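Local coordinates for hypothetical conserved protein (Geobacillus kaustophilus, PDB 2QYH) that is of unknown function but, as a haloacid dehalogenase-like hydrolase, probably acts as a phosphatase that binds magnesium, at residues 13-16 / 20-23; 36-41 / 71-76; 235-240 / 247-252. One frame throughout, in Å; residues are numbered along the deposited sequence.

Contact 1. Residues 13-16 / 20-23; sequences TLLD and QLPL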
ATOM      1  N   THR D  13       0.107   5.560  15.590  1.00 32.60           N
ATOM      2  CA  THR D  13      -0.819   6.683  15.592  1.00 33.60           C
ATOM      3  C   THR D  13      -2.034   6.396  14.718  1.00 33.60           C
ATOM      4  O   THR D  13      -3.162   6.428  15.199  1.00 34.60           O
ATOM      5  CB  THR D  13      -0.133   7.964  15.098  1.00 36.39           C
ATOM      6  OG1 THR D  13       1.035   8.213  15.887  1.00 36.39           O
ATOM      7  CG2 THR D  13      -1.080   9.151  15.208  1.00 35.39           C
ATOM      8  N   LEU D  14      -1.813   6.123  13.435  1.00 36.98           N
ATOM      9  CA  LEU D  14      -2.921   5.816  12.541  1.00 36.98           C
ATOM     10  C   LEU D  14      -3.161   4.316  12.561  1.00 38.98           C
ATOM     11  O   LEU D  14      -4.299   3.861  12.485  1.00 38.98           O
ATOM     12  CB  LEU D  14      -2.610   6.258  11.113  1.00 26.62           C
ATOM     13  CG  LEU D  14      -2.612   7.755  10.796  1.00 26.62           C
ATOM     14  CD1 LEU D  14      -2.189   7.951   9.348  1.00 25.62           C
ATOM     15  CD2 LEU D  14      -3.994   8.341  11.030  1.00 25.62           C
ATOM     16  N   LEU D  15      -2.079   3.553  12.670  1.00 34.97           N
ATOM     17  CA  LEU D  15      -2.162   2.099  12.705  1.00 36.97           C
ATOM     18  C   LEU D  15      -1.791   1.588  14.088  1.00 37.97           C
ATOM     19  O   LEU D  15      -0.821   2.058  14.683  1.00 37.97           O
ATOM     20  CB  LEU D  15      -1.223   1.499  11.662  1.00 25.51           C
ATOM     21  CG  LEU D  15      -1.465   1.961  10.223  1.00 25.51           C
ATOM     22  CD1 LEU D  15      -0.467   1.291   9.294  1.00 22.51           C
ATOM     23  CD2 LEU D  15      -2.901   1.629   9.810  1.00 25.51           C
ATOM     24  N   ASP D  16      -2.565   0.630  14.598  1.00 29.24           N
ATOM     25  CA  ASP D  16      -2.318   0.066  15.924  1.00 30.24           C
ATOM     26  C   ASP D  16      -1.123  -0.877  15.914  1.00 31.24           C
ATOM     27  O   ASP D  16      -0.398  -0.946  14.927  1.00 31.24           O
ATOM     28  CB  ASP D  16      -3.553  -0.676  16.444  1.00 36.53           C
ATOM     29  CG  ASP D  16      -3.967  -1.831  15.547  1.00 36.53           C
ATOM     30  OD1 ASP D  16      -3.096  -2.409  14.851  1.00 37.53           O
ATOM     31  OD2 ASP D  16      -5.171  -2.171  15.555  1.00 36.53           O
ATOM     32  N   GLN D  20      -3.078  -2.226  12.034  1.00 36.68           N
ATOM     33  CA  GLN D  20      -4.474  -2.139  11.661  1.00 35.68           C
ATOM     34  C   GLN D  20      -5.007  -0.723  11.788  1.00 34.68           C
ATOM     35  O   GLN D  20      -4.649   0.013  12.710  1.00 33.68           O
ATOM     36  CB  GLN D  20      -5.312  -3.098  12.526  1.00 46.94           C
ATOM     37  CG  GLN D  20      -4.924  -4.581  12.402  1.00 46.94           C
ATOM     38  CD  GLN D  20      -5.082  -5.126  10.985  1.00 48.94           C
ATOM     39  OE1 GLN D  20      -6.185  -5.142  10.427  1.00 49.94           O
ATOM     40  NE2 GLN D  20      -3.979  -5.576  10.402  1.00 50.94           N
ATOM     41  N   LEU D  21      -5.866  -0.345  10.846  1.00 33.34           N
ATOM     42  CA  LEU D  21      -6.455   0.983  10.844  1.00 31.34           C
ATOM     43  C   LEU D  21      -7.791   0.969  11.577  1.00 30.34           C
ATOM     44  O   LEU D  21      -8.764   0.374  11.112  1.00 30.34           O
ATOM     45  CB  LEU D  21      -6.643   1.446   9.407  1.00 30.06           C
ATOM     46  CG  LEU D  21      -7.252   2.827   9.249  1.00 30.06           C
ATOM     47  CD1 LEU D  21      -6.359   3.881   9.871  1.00 29.06           C
ATOM     48  CD2 LEU D  21      -7.423   3.092   7.791  1.00 30.06           C
ATOM     49  N   PRO D  22      -7.860   1.622  12.739  1.00 28.55           N
ATOM     50  CA  PRO D  22      -9.120   1.639  13.488  1.00 28.55           C
ATOM     51  C   PRO D  22     -10.274   2.286  12.712  1.00 28.55           C
ATOM     52  O   PRO D  22     -10.088   3.303  12.036  1.00 29.55           O
ATOM     53  CB  PRO D  22      -8.767   2.435  14.744  1.00 19.40           C
ATOM     54  CG  PRO D  22      -7.300   2.206  14.905  1.00 19.40           C
ATOM     55  CD  PRO D  22      -6.794   2.308  13.486  1.00 20.40           C
ATOM     56  N   LEU D  23     -11.459   1.694  12.817  1.00 35.17           N
ATOM     57  CA  LEU D  23     -12.655   2.214  12.161  1.00 36.17           C
ATOM     58  C   LEU D  23     -12.938   3.677  12.541  1.00 35.17           C
ATOM     59  O   LEU D  23     -13.299   4.495  11.684  1.00 36.17           O
ATOM     60  CB  LEU D  23     -13.863   1.349  12.537  1.00 33.23           C
ATOM     61  CG  LEU D  23     -14.417   0.285  11.574  1.00 34.23           C
ATOM     62  CD1 LEU D  23     -13.331  -0.354  10.732  1.00 34.23           C
ATOM     63  CD2 LEU D  23     -15.143  -0.756  12.400  1.00 33.23           C
TER
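Asp16 and Gln20 lie side by side with their side chains pointing the same way, the carboxylate and amide planes 34° apart. The carboxylate flanks the root of the glutamine rather than its amide: OD2 of Asp16 is 3.2 Å from CB of Gln20. Asp16 carries CG between its backbone N and carbonyl carbon (chi1 60°), which turns OD1 toward the backbone N of Gln20. There OD1 accepts the N-H of Gln20 at 2.8 Å between Asp16 OD1 and Gln20 N, met from above the carboxylate plane, 52° out of it. The same oxygen takes the N-H of Gln18, an Asx turn, so two backbone donors fix the rotation of this carboxylate. A nearly straight bond from Asp16 N to Gln20 O, 2.9 Å and in the carbonyl plane, ties the two backbones. The Gln20 chain bends at chi2 and sends NE2 to the carbonyl oxygens of Gln18 in its own chain and of Gln18 in the second subunit. On the apolar side, Leu15 lays CD2 alongside Leu21, 3.8 Å from CB of Leu21, and Leu21 packs on Leu57 of helix 51-57. Pro22 occupies the N-cap position, just before helix 23-34. A compact turn of this sort, following strand 5-8 and a probable DxDx(T/V) motif that includes Thr13, is consistent with the squiggle-and-flap region of the HAD fold.

Contact 2. Residues 36-41 / 71-76; sequences GVYVAI and VFEGNV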
ATOM      1  N   GLY D  36     -13.513  21.174   6.878  1.00 23.39           N
ATOM      2  CA  GLY D  36     -12.565  22.070   6.240  1.00 22.39           C
ATOM      3  C   GLY D  36     -11.197  22.059   6.890  1.00 20.39           C
ATOM      4  O   GLY D  36     -10.357  22.927   6.608  1.00 20.39           O
ATOM      5  N   VAL D  37     -10.965  21.084   7.771  1.00 25.51           N
ATOM      6  CA  VAL D  37      -9.675  20.965   8.443  1.00 24.51           C
ATOM      7  C   VAL D  37      -8.762  20.100   7.575  1.00 24.51           C
ATOM      8  O   VAL D  37      -9.164  19.038   7.112  1.00 24.51           O
ATOM      9  CB  VAL D  37      -9.824  20.324   9.853  1.00 20.48           C
ATOM     10  CG1 VAL D  37      -8.457  20.152  10.513  1.00 19.48           C
ATOM     11  CG2 VAL D  37     -10.696  21.194  10.722  1.00 18.48           C
ATOM     12  N   TYR D  38      -7.546  20.568   7.330  1.00 23.26           N
ATOM     13  CA  TYR D  38      -6.609  19.816   6.518  1.00 24.26           C
ATOM     14  C   TYR D  38      -6.048  18.624   7.283  1.00 24.26           C
ATOM     15  O   TYR D  38      -5.733  18.724   8.471  1.00 25.26           O
ATOM     16  CB  TYR D  38      -5.462  20.714   6.051  1.00 26.65           C
ATOM     17  CG  TYR D  38      -5.868  21.736   5.012  1.00 26.65           C
ATOM     18  CD1 TYR D  38      -6.751  21.395   3.981  1.00 26.65           C
ATOM     19  CD2 TYR D  38      -5.362  23.040   5.045  1.00 25.65           C
ATOM     20  CE1 TYR D  38      -7.120  22.333   3.007  1.00 26.65           C
ATOM     21  CE2 TYR D  38      -5.722  23.981   4.078  1.00 25.65           C
ATOM     22  CZ  TYR D  38      -6.605  23.619   3.062  1.00 26.65           C
ATOM     23  OH  TYR D  38      -6.967  24.533   2.107  1.00 26.65           O
ATOM     24  N   VAL D  39      -5.936  17.493   6.595  1.00 21.51           N
ATOM     25  CA  VAL D  39      -5.408  16.278   7.188  1.00 21.51           C
ATOM     26  C   VAL D  39      -4.183  15.850   6.402  1.00 21.51           C
ATOM     27  O   VAL D  39      -4.236  15.686   5.179  1.00 21.51           O
ATOM     28  CB  VAL D  39      -6.437  15.147   7.145  1.00 21.78           C
ATOM     29  CG1 VAL D  39      -5.832  13.867   7.702  1.00 23.78           C
ATOM     30  CG2 VAL D  39      -7.661  15.546   7.942  1.00 22.78           C
ATOM     31  N   ALA D  40      -3.076  15.665   7.099  1.00 21.08           N
ATOM     32  CA  ALA D  40      -1.853  15.267   6.425  1.00 21.08           C
ATOM     33  C   ALA D  40      -1.025  14.319   7.275  1.00 22.08           C
ATOM     34  O   ALA D  40      -1.123  14.307   8.507  1.00 22.08           O
ATOM     35  CB  ALA D  40      -1.028  16.506   6.071  1.00 18.70           C
ATOM     36  N   ILE D  41      -0.216  13.516   6.596  1.00 24.86           N
ATOM     37  CA  ILE D  41       0.661  12.572   7.261  1.00 24.86           C
ATOM     38  C   ILE D  41       2.061  13.178   7.296  1.00 25.86           C
ATOM     39  O   ILE D  41       2.464  13.849   6.355  1.00 25.86           O
ATOM     40  CB  ILE D  41       0.710  11.243   6.484  1.00 20.74           C
ATOM     41  CG1 ILE D  41      -0.604  10.485   6.682  1.00 20.74           C
ATOM     42  CG2 ILE D  41       1.926  10.420   6.919  1.00 19.74           C
ATOM     43  CD1 ILE D  41      -0.717   9.187   5.867  1.00 20.74           C
ATOM     44  N   VAL D  71       3.922  17.281  -0.094  1.00 25.83           N
ATOM     45  CA  VAL D  71       2.829  17.382  -1.054  1.00 25.83           C
ATOM     46  C   VAL D  71       1.543  17.923  -0.431  1.00 26.83           C
ATOM     47  O   VAL D  71       1.184  17.553   0.685  1.00 26.83           O
ATOM     48  CB  VAL D  71       2.517  15.988  -1.670  1.00 19.71           C
ATOM     49  CG1 VAL D  71       1.377  16.103  -2.670  1.00 18.71           C
ATOM     50  CG2 VAL D  71       3.759  15.409  -2.321  1.00 19.71           C
ATOM     51  N   PHE D  72       0.846  18.792  -1.155  1.00 30.19           N
ATOM     52  CA  PHE D  72      -0.422  19.345  -0.671  1.00 30.19           C
ATOM     53  C   PHE D  72      -1.541  19.091  -1.687  1.00 30.19           C
ATOM     54  O   PHE D  72      -1.457  19.524  -2.833  1.00 30.19           O
ATOM     55  CB  PHE D  72      -0.308  20.850  -0.417  1.00 19.65           C
ATOM     56  CG  PHE D  72      -1.603  21.485  -0.026  1.00 20.65           C
ATOM     57  CD1 PHE D  72      -2.215  21.157   1.178  1.00 20.65           C
ATOM     58  CD2 PHE D  72      -2.240  22.370  -0.883  1.00 19.65           C
ATOM     59  CE1 PHE D  72      -3.450  21.705   1.524  1.00 21.65           C
ATOM     60  CE2 PHE D  72      -3.477  22.922  -0.547  1.00 20.65           C
ATOM     61  CZ  PHE D  72      -4.083  22.588   0.659  1.00 19.65           C
ATOM     62  N   GLU D  73      -2.590  18.396  -1.260  1.00 26.70           N
ATOM     63  CA  GLU D  73      -3.713  18.067  -2.138  1.00 26.70           C
ATOM     64  C   GLU D  73      -3.246  17.519  -3.488  1.00 26.70           C
ATOM     65  O   GLU D  73      -3.705  17.967  -4.535  1.00 26.70           O
ATOM     66  CB  GLU D  73      -4.599  19.293  -2.384  1.00 32.20           C
ATOM     67  CG  GLU D  73      -5.182  19.926  -1.137  1.00 32.20           C
ATOM     68  CD  GLU D  73      -6.306  20.909  -1.447  1.00 33.20           C
ATOM     69  OE1 GLU D  73      -6.175  21.689  -2.418  1.00 35.20           O
ATOM     70  OE2 GLU D  73      -7.317  20.909  -0.710  1.00 36.20           O
ATOM     71  N   GLY D  74      -2.320  16.565  -3.462  1.00 27.03           N
ATOM     72  CA  GLY D  74      -1.840  15.977  -4.697  1.00 27.03           C
ATOM     73  C   GLY D  74      -0.702  16.666  -5.430  1.00 29.03           C
ATOM     74  O   GLY D  74      -0.141  16.081  -6.348  1.00 29.03           O
ATOM     75  N   ASN D  75      -0.338  17.887  -5.047  1.00 30.77           N
ATOM     76  CA  ASN D  75       0.741  18.586  -5.741  1.00 31.77           C
ATOM     77  C   ASN D  75       1.936  18.896  -4.855  1.00 30.77           C
ATOM     78  O   ASN D  75       1.777  19.282  -3.700  1.00 31.77           O
ATOM     79  CB  ASN D  75       0.210  19.879  -6.354  1.00 49.36           C
ATOM     80  CG  ASN D  75      -0.973  19.638  -7.270  1.00 53.36           C
ATOM     81  OD1 ASN D  75      -0.891  18.848  -8.211  1.00 57.36           O
ATOM     82  ND2 ASN D  75      -2.081  20.316  -6.999  1.00 52.36           N
ATOM     83  N   VAL D  76       3.134  18.729  -5.409  1.00 25.30           N
ATOM     84  CA  VAL D  76       4.355  18.984  -4.671  1.00 24.30           C
ATOM     85  C   VAL D  76       4.356  20.428  -4.219  1.00 24.30           C
ATOM     86  O   VAL D  76       4.136  21.335  -5.012  1.00 24.30           O
ATOM     87  CB  VAL D  76       5.595  18.704  -5.536  1.00 22.59           C
ATOM     88  CG1 VAL D  76       6.859  19.028  -4.753  1.00 22.59           C
ATOM     89  CG2 VAL D  76       5.605  17.242  -5.959  1.00 22.59           C
TER
HETATM   90  O   HOH W   1      -8.007  23.878  -0.369  1.00 29.62           O
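Tyr38 offers one face of its ring to the edge of Phe72 in a T-shaped (edge-to-face) stack, centroids 5.1 Å apart and planes at 83°. The pair bridges two strands of the Rossmann-like HAD core sheet that are not neighbours: strand 62-64 runs between 38-42 and 69-72. Phe72 is also the first residue of a type I' turn that ends at Asn75, the tight connection of a two-residue beta hairpin, and its ring leaves from the very start of that turn.

The evidence for the edge-on approach is atomic. Phe72 CE1 stands over the centre of the tyrosine ring, while Phe72 CZ makes the nearest approach, 3.6 Å from Tyr38 CZ. Phe72 reaches across because CG is anti to its backbone N (chi1 175°), which extends the ring away from the hairpin. Behind it, Met191 and Leu195 of helix 184-195 pack on the phenylalanine, while Tyr38 rests on Ile5 of the adjacent strand 5-8, to which its backbone is hydrogen-bonded. Glu73, an exposed turn residue with its chain extended beyond CG, sets CG over one face of Phe72 near the rim, and its carboxylate plane stands 78° from the tyrosine ring. Replacing Tyr38 with an alanine removes both ring and hydroxyl and would probably leave the Phe72 edge without the face it packs against and the water on Glu73 without its second partner.

Two backbone bonds close the hairpin, Phe72 N to Asn75 O at 2.8 Å and Asn75 N to Phe72 O at 3.0 Å. At the outer margin, one water lies 2.8 Å from Tyr38 OH and donates to Glu73 OE2, its oxygen 3.1 Å from that atom.

Contact 3. Residues 235-240 / 247-252; sequences ADFVTK and IWYGLK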
ATOM      1  N   ALA D 235       3.964  16.707  24.832  1.00 28.36           N
ATOM      2  CA  ALA D 235       2.597  16.789  24.321  1.00 28.36           C
ATOM      3  C   ALA D 235       1.736  17.735  25.153  1.00 29.36           C
ATOM      4  O   ALA D 235       1.828  17.756  26.376  1.00 29.36           O
ATOM      5  CB  ALA D 235       1.960  15.398  24.289  1.00 11.62           C
ATOM      6  N   ASP D 236       0.897  18.513  24.480  1.00 28.95           N
ATOM      7  CA  ASP D 236       0.006  19.447  25.158  1.00 29.95           C
ATOM      8  C   ASP D 236      -1.207  18.676  25.663  1.00 29.95           C
ATOM      9  O   ASP D 236      -1.966  19.153  26.506  1.00 29.95           O
ATOM     10  CB  ASP D 236      -0.460  20.528  24.190  1.00 34.58           C
ATOM     11  CG  ASP D 236       0.674  21.375  23.680  1.00 34.58           C
ATOM     12  OD1 ASP D 236       1.128  22.256  24.432  1.00 36.58           O
ATOM     13  OD2 ASP D 236       1.123  21.158  22.534  1.00 35.58           O
ATOM     14  N   PHE D 237      -1.392  17.475  25.132  1.00 29.49           N
ATOM     15  CA  PHE D 237      -2.511  16.647  25.531  1.00 29.49           C
ATOM     16  C   PHE D 237      -2.208  15.191  25.201  1.00 30.49           C
ATOM     17  O   PHE D 237      -1.668  14.886  24.140  1.00 30.49           O
ATOM     18  CB  PHE D 237      -3.782  17.124  24.820  1.00 41.38           C
ATOM     19  CG  PHE D 237      -4.976  16.251  25.049  1.00 42.38           C
ATOM     20  CD1 PHE D 237      -5.245  15.181  24.201  1.00 42.38           C
ATOM     21  CD2 PHE D 237      -5.835  16.490  26.118  1.00 42.38           C
ATOM     22  CE1 PHE D 237      -6.355  14.361  24.411  1.00 43.38           C
ATOM     23  CE2 PHE D 237      -6.949  15.676  26.341  1.00 42.38           C
ATOM     24  CZ  PHE D 237      -7.210  14.609  25.485  1.00 42.38           C
ATOM     25  N   VAL D 238      -2.529  14.297  26.132  1.00 48.30           N
ATOM     26  CA  VAL D 238      -2.309  12.871  25.930  1.00 49.30           C
ATOM     27  C   VAL D 238      -3.682  12.236  25.764  1.00 50.30           C
ATOM     28  O   VAL D 238      -4.552  12.379  26.625  1.00 50.30           O
ATOM     29  CB  VAL D 238      -1.590  12.225  27.138  1.00 24.93           C
ATOM     30  CG1 VAL D 238      -1.329  10.744  26.869  1.00 23.93           C
ATOM     31  CG2 VAL D 238      -0.278  12.949  27.411  1.00 23.93           C
ATOM     32  N   THR D 239      -3.879  11.547  24.645  1.00 36.53           N
ATOM     33  CA  THR D 239      -5.155  10.907  24.373  1.00 36.53           C
ATOM     34  C   THR D 239      -5.080   9.426  24.711  1.00 36.53           C
ATOM     35  O   THR D 239      -4.068   8.954  25.221  1.00 36.53           O
ATOM     36  CB  THR D 239      -5.552  11.084  22.894  1.00 37.30           C
ATOM     37  OG1 THR D 239      -6.907  10.662  22.713  1.00 39.30           O
ATOM     38  CG2 THR D 239      -4.634  10.270  21.988  1.00 36.30           C
ATOM     39  N   LYS D 240      -6.144   8.688  24.419  1.00 31.69           N
ATOM     40  CA  LYS D 240      -6.162   7.266  24.723  1.00 31.69           C
ATOM     41  C   LYS D 240      -5.253   6.500  23.780  1.00 30.69           C
ATOM     42  O   LYS D 240      -4.744   7.054  22.812  1.00 30.69           O
ATOM     43  CB  LYS D 240      -7.590   6.732  24.638  1.00 43.91           C
ATOM     44  CG  LYS D 240      -8.534   7.469  25.560  1.00 44.91           C
ATOM     45  CD  LYS D 240      -9.932   6.922  25.487  1.00 44.91           C
ATOM     46  CE  LYS D 240     -10.873   7.797  26.298  1.00 49.91           C
ATOM     47  NZ  LYS D 240     -12.292   7.343  26.219  1.00 52.91           N
ATOM     48  N   ILE D 247      -7.285   8.502  18.438  1.00 29.16           N
ATOM     49  CA  ILE D 247      -7.395   9.647  17.551  1.00 29.16           C
ATOM     50  C   ILE D 247      -8.766  10.310  17.575  1.00 30.16           C
ATOM     51  O   ILE D 247      -8.858  11.530  17.672  1.00 30.16           O
ATOM     52  CB  ILE D 247      -7.015   9.255  16.129  1.00 30.46           C
ATOM     53  CG1 ILE D 247      -5.501   9.048  16.087  1.00 29.46           C
ATOM     54  CG2 ILE D 247      -7.464  10.330  15.142  1.00 28.46           C
ATOM     55  CD1 ILE D 247      -4.969   8.659  14.760  1.00 28.46           C
ATOM     56  N   TRP D 248      -9.826   9.512  17.498  1.00 27.72           N
ATOM     57  CA  TRP D 248     -11.179  10.049  17.530  1.00 28.72           C
ATOM     58  C   TRP D 248     -11.427  10.806  18.832  1.00 28.72           C
ATOM     59  O   TRP D 248     -11.907  11.942  18.828  1.00 28.72           O
ATOM     60  CB  TRP D 248     -12.199   8.915  17.392  1.00 38.84           C
ATOM     61  CG  TRP D 248     -13.606   9.343  17.661  1.00 38.84           C
ATOM     62  CD1 TRP D 248     -14.261   9.305  18.860  1.00 38.84           C
ATOM     63  CD2 TRP D 248     -14.523   9.923  16.727  1.00 38.84           C
ATOM     64  NE1 TRP D 248     -15.526   9.824  18.732  1.00 38.84           N
ATOM     65  CE2 TRP D 248     -15.713  10.212  17.429  1.00 38.84           C
ATOM     66  CE3 TRP D 248     -14.451  10.228  15.362  1.00 37.84           C
ATOM     67  CZ2 TRP D 248     -16.828  10.794  16.816  1.00 39.84           C
ATOM     68  CZ3 TRP D 248     -15.560  10.808  14.750  1.00 38.84           C
ATOM     69  CH2 TRP D 248     -16.733  11.083  15.479  1.00 39.84           C
ATOM     70  N   TYR D 249     -11.093  10.162  19.944  1.00 41.53           N
ATOM     71  CA  TYR D 249     -11.277  10.754  21.258  1.00 41.53           C
ATOM     72  C   TYR D 249     -10.507  12.062  21.377  1.00 41.53           C
ATOM     73  O   TYR D 249     -11.052  13.081  21.810  1.00 42.53           O
ATOM     74  CB  TYR D 249     -10.813   9.778  22.343  1.00 44.03           C
ATOM     75  CG  TYR D 249     -10.968  10.317  23.742  1.00 45.03           C
ATOM     76  CD1 TYR D 249      -9.874  10.830  24.443  1.00 45.03           C
ATOM     77  CD2 TYR D 249     -12.219  10.351  24.355  1.00 47.03           C
ATOM     78  CE1 TYR D 249     -10.026  11.364  25.723  1.00 46.03           C
ATOM     79  CE2 TYR D 249     -12.382  10.881  25.630  1.00 47.03           C
ATOM     80  CZ  TYR D 249     -11.286  11.385  26.309  1.00 47.03           C
ATOM     81  OH  TYR D 249     -11.461  11.903  27.567  1.00 47.03           O
ATOM     82  N   GLY D 250      -9.237  12.025  20.990  1.00 34.98           N
ATOM     83  CA  GLY D 250      -8.412  13.215  21.068  1.00 33.98           C
ATOM     84  C   GLY D 250      -8.998  14.368  20.281  1.00 33.98           C
ATOM     85  O   GLY D 250      -9.139  15.475  20.799  1.00 33.98           O
ATOM     86  N   LEU D 251      -9.344  14.108  19.025  1.00 34.73           N
ATOM     87  CA  LEU D 251      -9.911  15.135  18.167  1.00 33.73           C
ATOM     88  C   LEU D 251     -11.208  15.680  18.768  1.00 34.73           C
ATOM     89  O   LEU D 251     -11.529  16.861  18.620  1.00 34.73           O
ATOM     90  CB  LEU D 251     -10.161  14.569  16.763  1.00 19.91           C
ATOM     91  CG  LEU D 251      -8.925  14.255  15.909  1.00 17.91           C
ATOM     92  CD1 LEU D 251      -9.337  13.438  14.694  1.00 15.91           C
ATOM     93  CD2 LEU D 251      -8.230  15.558  15.492  1.00 13.91           C
ATOM     94  N   LYS D 252     -11.944  14.813  19.454  1.00 40.12           N
ATOM     95  CA  LYS D 252     -13.200  15.195  20.087  1.00 41.12           C
ATOM     96  C   LYS D 252     -12.891  16.139  21.263  1.00 41.12           C
ATOM     97  O   LYS D 252     -13.499  17.202  21.413  1.00 41.12           O
ATOM     98  CB  LYS D 252     -13.909  13.939  20.593  1.00 48.33           C
ATOM     99  CG  LYS D 252     -15.406  14.073  20.729  1.00 50.33           C
ATOM    100  CD  LYS D 252     -16.094  13.950  19.385  1.00 54.33           C
ATOM    101  CE  LYS D 252     -17.586  14.224  19.511  1.00 56.33           C
ATOM    102  NZ  LYS D 252     -18.235  13.348  20.528  1.00 56.33           N
TER
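The Tyr249 ring has Lys240 over one face and Thr239 at its edge, where OG1 of Thr239 lies in the ring plane, 3.4 Å from CD1 of Tyr249. The Phe237 ring, in turn, receives Tyr249 at its own edge: CE1 of Tyr249 comes within 4.3 Å of CZ of Phe237 and near the phenylalanine plane.

Lys240 crosses the tyrosine at about a right angle, its extended chain running over the ring. The methylene does the closest work: CE of Lys240 is 3.3 Å from the Tyr249 ring centroid and only 6° off its normal, a CH-pi contact. The ammonium follows just beyond, with Lys240 NZ 3.9 Å from that centroid and 28° off the normal, a cation-pi interaction. Tyr249 can meet this chain because its CG stands anti to the backbone N (chi1 180°), which directs the ring out from the helix toward segment 235-240.

Gly250 brings the helix close. Its CA lies 4.1 Å from CE1 of Phe237, and the CA atoms of Thr239 and Gly250 are 5.2 Å apart, the nearest pair across the segments. The Thr239 hydroxyl is hydrogen-bonded to the carbonyl O of Gly246, whereas Gly250 N, though 3.2 Å from Thr239 OG1, has too poor an angle for a bond.

The contact joins the outermost strand at this end of the core sheet, 237-238, to helix 246-253. Beneath it, Phe237 and Thr239 pack on Val222 of strand 220-223, while Leu251 of the helix packs on Phe205 of strand 202-206 and on Ala28 and Leu32 of helix 23-34.

Contacts 2 and 3 both rest on the large sheet, with centres about 21 Å apart and no touch between them. Contact 2 links a central strand, 38-42, to the hairpin at one edge of the sheet through an aromatic pair at the surface; contact 3 sets a lysine and two rings between the strand at the other end and a helix, and is partly buried. Contact 1, also partly buried, lies in a loop instead and relies on backbone and carboxylate hydrogen bonds. Its Leu14 reaches both others in the interior, with CD1 of Leu14 4.0 Å from CD1 of Ile41 and CD2 of Leu14 3.9 Å from CD1 of Ile247, an apolar link between differently built contacts.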